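PDB 4YXQ: polyketide biosynthesis 3-hydroxy-3-methylglutaryl-ACP synthase PksG from Bacillus subtilis, which catalyses the aldol condensation of an acetyl group on an acyl carrier protein with a beta-ketothioester intermediate during biosynthesis of the antibiotic bacillaene. Local coordinates for residues A[69-74]-A[99-104]. Residues are numbered along the deposited sequence; the frame is centred on the assembly and turned at random.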
ATOM      1  N   ALA A  69     -11.445  19.990 -16.415  1.00 33.76           N
ATOM      2  CA  ALA A  69     -10.013  20.218 -16.424  1.00 34.01           C
ATOM      3  C   ALA A  69      -9.369  19.882 -15.058  1.00 31.91           C
ATOM      4  O   ALA A  69      -8.266  19.311 -15.014  1.00 28.59           O
ATOM      5  CB  ALA A  69      -9.724  21.661 -16.828  1.00 32.93           C
ATOM      6  N   GLU A  70     -10.045  20.254 -13.963  1.00 30.07           N
ATOM      7  CA  GLU A  70      -9.522  20.010 -12.614  1.00 28.15           C
ATOM      8  C   GLU A  70      -9.436  18.526 -12.365  1.00 26.26           C
ATOM      9  O   GLU A  70      -8.490  18.057 -11.741  1.00 24.55           O
ATOM     10  CB  GLU A  70     -10.388  20.653 -11.549  1.00 28.05           C
ATOM     11  CG  GLU A  70     -10.363  22.184 -11.514  1.00 31.34           C
ATOM     12  CD  GLU A  70     -11.419  22.773 -10.550  1.00 34.22           C
ATOM     13  OE1 GLU A  70     -12.636  22.454 -10.665  1.00 32.57           O
ATOM     14  OE2 GLU A  70     -11.022  23.536  -9.637  1.00 39.90           O
ATOM     15  N   LYS A  71     -10.441  17.794 -12.838  1.00 26.15           N
ATOM     16  CA  LYS A  71     -10.538  16.332 -12.632  1.00 26.09           C
ATOM     17  C   LYS A  71      -9.414  15.591 -13.356  1.00 26.64           C
ATOM     18  O   LYS A  71      -8.806  14.678 -12.796  1.00 24.41           O
ATOM     19  CB  LYS A  71     -11.870  15.844 -13.159  1.00 26.02           C
ATOM     20  CG  LYS A  71     -12.088  14.355 -13.116  1.00 27.73           C
ATOM     21  CD  LYS A  71     -13.397  14.027 -13.825  1.00 30.84           C
ATOM     22  CE  LYS A  71     -13.818  12.572 -13.611  1.00 32.32           C
ATOM     23  NZ  LYS A  71     -14.988  12.145 -14.451  1.00 32.74           N
ATOM     24  N   ASP A  72      -9.126  16.022 -14.587  1.00 27.59           N
ATOM     25  CA  ASP A  72      -8.016  15.478 -15.378  1.00 30.88           C
ATOM     26  C   ASP A  72      -6.646  15.749 -14.771  1.00 28.40           C
ATOM     27  O   ASP A  72      -5.699  15.118 -15.190  1.00 28.65           O
ATOM     28  CB  ASP A  72      -8.004  16.002 -16.852  1.00 34.40           C
ATOM     29  CG  ASP A  72      -9.030  15.295 -17.758  1.00 39.08           C
ATOM     30  OD1 ASP A  72      -9.591  14.222 -17.407  1.00 39.41           O
ATOM     31  OD2 ASP A  72      -9.326  15.854 -18.830  1.00 48.32           O
ATOM     32  N   ARG A  73      -6.537  16.667 -13.816  1.00 26.85           N
ATOM     33  CA  ARG A  73      -5.291  16.823 -13.069  1.00 27.38           C
ATOM     34  C   ARG A  73      -5.130  15.841 -11.916  1.00 25.36           C
ATOM     35  O   ARG A  73      -4.055  15.742 -11.345  1.00 26.08           O
ATOM     36  CB  ARG A  73      -5.108  18.260 -12.557  1.00 30.74           C
ATOM     37  CG  ARG A  73      -5.121  19.326 -13.657  1.00 32.30           C
ATOM     38  CD  ARG A  73      -4.064  19.104 -14.738  1.00 32.71           C
ATOM     39  NE  ARG A  73      -2.835  19.803 -14.368  1.00 34.61           N
ATOM     40  CZ  ARG A  73      -1.679  19.236 -14.045  1.00 37.15           C
ATOM     41  NH1 ARG A  73      -1.507  17.921 -14.064  1.00 40.18           N
ATOM     42  NH2 ARG A  73      -0.666  20.003 -13.713  1.00 38.93           N
ATOM     43  N   ILE A  74      -6.170  15.076 -11.588  1.00 25.10           N
ATOM     44  CA  ILE A  74      -6.004  13.965 -10.656  1.00 24.04           C
ATOM     45  C   ILE A  74      -5.123  12.889 -11.281  1.00 23.26           C
ATOM     46  O   ILE A  74      -5.526  12.193 -12.198  1.00 22.34           O
ATOM     47  CB  ILE A  74      -7.339  13.380 -10.187  1.00 22.99           C
ATOM     48  CG1 ILE A  74      -8.059  14.426  -9.319  1.00 22.84           C
ATOM     49  CG2 ILE A  74      -7.094  12.124  -9.374  1.00 21.66           C
ATOM     50  CD1 ILE A  74      -9.516  14.116  -9.055  1.00 22.78           C
ATOM     51  N   LEU A  99     -15.337   6.352 -11.064  1.00 21.55           N
ATOM     52  CA  LEU A  99     -15.239   7.803 -10.904  1.00 20.01           C
ATOM     53  C   LEU A  99     -14.884   8.483 -12.214  1.00 20.84           C
ATOM     54  O   LEU A  99     -14.884   9.706 -12.292  1.00 21.90           O
ATOM     55  CB  LEU A  99     -14.147   8.145  -9.907  1.00 19.92           C
ATOM     56  CG  LEU A  99     -14.405   7.875  -8.437  1.00 19.62           C
ATOM     57  CD1 LEU A  99     -13.195   8.296  -7.624  1.00 19.54           C
ATOM     58  CD2 LEU A  99     -15.625   8.633  -7.938  1.00 19.89           C
ATOM     59  N   GLY A 100     -14.549   7.700 -13.230  1.00 20.22           N
ATOM     60  CA  GLY A 100     -14.234   8.239 -14.554  1.00 20.65           C
ATOM     61  C   GLY A 100     -12.953   9.055 -14.658  1.00 21.33           C
ATOM     62  O   GLY A 100     -12.892   9.999 -15.436  1.00 21.23           O
ATOM     63  N   LEU A 101     -11.930   8.712 -13.876  1.00 20.90           N
ATOM     64  CA  LEU A 101     -10.684   9.476 -13.881  1.00 20.55           C
ATOM     65  C   LEU A 101      -9.887   9.279 -15.141  1.00 21.73           C
ATOM     66  O   LEU A 101     -10.099   8.307 -15.854  1.00 23.91           O
ATOM     67  CB  LEU A 101      -9.820   9.079 -12.696  1.00 20.49           C
ATOM     68  CG  LEU A 101     -10.462   9.378 -11.330  1.00 20.31           C
ATOM     69  CD1 LEU A 101      -9.567   8.933 -10.189  1.00 19.66           C
ATOM     70  CD2 LEU A 101     -10.818  10.850 -11.178  1.00 20.32           C
ATOM     71  N   ASN A 102      -8.986  10.218 -15.423  1.00 23.91           N
ATOM     72  CA  ASN A 102      -8.072  10.126 -16.565  1.00 26.24           C
ATOM     73  C   ASN A 102      -7.075   8.998 -16.375  1.00 26.15           C
ATOM     74  O   ASN A 102      -6.573   8.769 -15.262  1.00 26.13           O
ATOM     75  CB  ASN A 102      -7.297  11.438 -16.769  1.00 30.91           C
ATOM     76  CG  ASN A 102      -6.422  11.428 -18.027  1.00 36.22           C
ATOM     77  OD1 ASN A 102      -6.592  10.604 -18.917  1.00 41.14           O
ATOM     78  ND2 ASN A 102      -5.454  12.348 -18.091  1.00 42.49           N
ATOM     79  N   ARG A 103      -6.798   8.296 -17.467  1.00 24.01           N
ATOM     80  CA  ARG A 103      -5.841   7.203 -17.480  1.00 22.27           C
ATOM     81  C   ARG A 103      -4.411   7.596 -17.151  1.00 20.75           C
ATOM     82  O   ARG A 103      -3.613   6.764 -16.756  1.00 19.46           O
ATOM     83  CB  ARG A 103      -5.885   6.535 -18.839  1.00 23.74           C
ATOM     84  CG  ARG A 103      -7.209   5.813 -19.070  1.00 24.50           C
ATOM     85  CD  ARG A 103      -7.127   4.948 -20.299  1.00 24.50           C
ATOM     86  NE  ARG A 103      -8.250   4.034 -20.412  1.00 24.01           N
ATOM     87  CZ  ARG A 103      -8.268   2.985 -21.227  1.00 25.64           C
ATOM     88  NH1 ARG A 103      -7.228   2.732 -22.014  1.00 27.17           N
ATOM     89  NH2 ARG A 103      -9.326   2.188 -21.272  1.00 25.64           N
ATOM     90  N   ASN A 104      -4.077   8.865 -17.290  1.00 21.37           N
ATOM     91  CA  ASN A 104      -2.748   9.367 -16.901  1.00 21.23           C
ATOM     92  C   ASN A 104      -2.700   9.564 -15.391  1.00 20.63           C
ATOM     93  O   ASN A 104      -2.736  10.694 -14.897  1.00 21.44           O
ATOM     94  CB  ASN A 104      -2.496  10.660 -17.665  1.00 21.89           C
ATOM     95  CG  ASN A 104      -1.178  11.315 -17.343  1.00 23.69           C
ATOM     96  OD1 ASN A 104      -0.177  10.660 -17.011  1.00 25.42           O
ATOM     97  ND2 ASN A 104      -1.152  12.631 -17.490  1.00 23.53           N
TER
HETATM   98  O   HOH W   1      -4.566  12.396 -15.579  1.00 24.10           O
HETATM   99  O   HOH W   2     -11.289  12.783 -15.725  1.00 40.71           O
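Lys71 reaches from helix 68-72 to two backbone carbonyls just past the end of helix 91-98. CG is anti to the backbone N (chi1 176°), which aims the chain at the start of the loop, at Leu99 and Gly100, and the chain stays extended out to NZ. From CB it runs to CG, which passes the CD2 methyl of Leu101, 4.2 Å away; the side chain also touches Ile63 of helix 51-64. CE then lies against the carbonyl oxygens of Leu99 and Gly100. NZ faces both oxygens from one side, its weak bonds to Leu99 O at 3.3 Å and to Gly100 O at 3.2 Å diverging by about 70°. Those carbonyls sit where Gly100, with positive phi, closes helix 91-98 in a Schellman motif.

Next to the Lys71 CG contact, Leu101 also meets Ile74 by its methyl branches: Ile74 CD1 is 4.1 Å from Leu101 CD2, while Ile74 CG2 faces Leu101 CD1. Leu66 and Lys137 also pack on Ile74.

Asp72 and Asn102 do not bond directly. Their side chains cross at about a right angle, and Asp72 OD1 comes over Asn102 CB at 3.7 Å. One water ties the carboxylate, through Asp72 OD1 at 2.8 Å, to Gly100 O, giving that carbonyl a second donor beside the lysine. Another joins the Asp72 backbone to Asn102 and Asn104: it donates to Asp72 O and, at 2.6 Å, to Asn104 O, and takes a weak bond from Asn102 ND2.

The segments lead into strands 74-80 and 106-111, adjacent parallel strands of the thiolase-type sheet, so the contact lies at the N-terminal end of both strands of a beta-alpha-beta crossover whose helix is 91-98. Its chemistry is a small apolar patch flanked by weak and water-mediated polar links; the ammonium group probably also offsets the partial negative charge at the helix C-terminus.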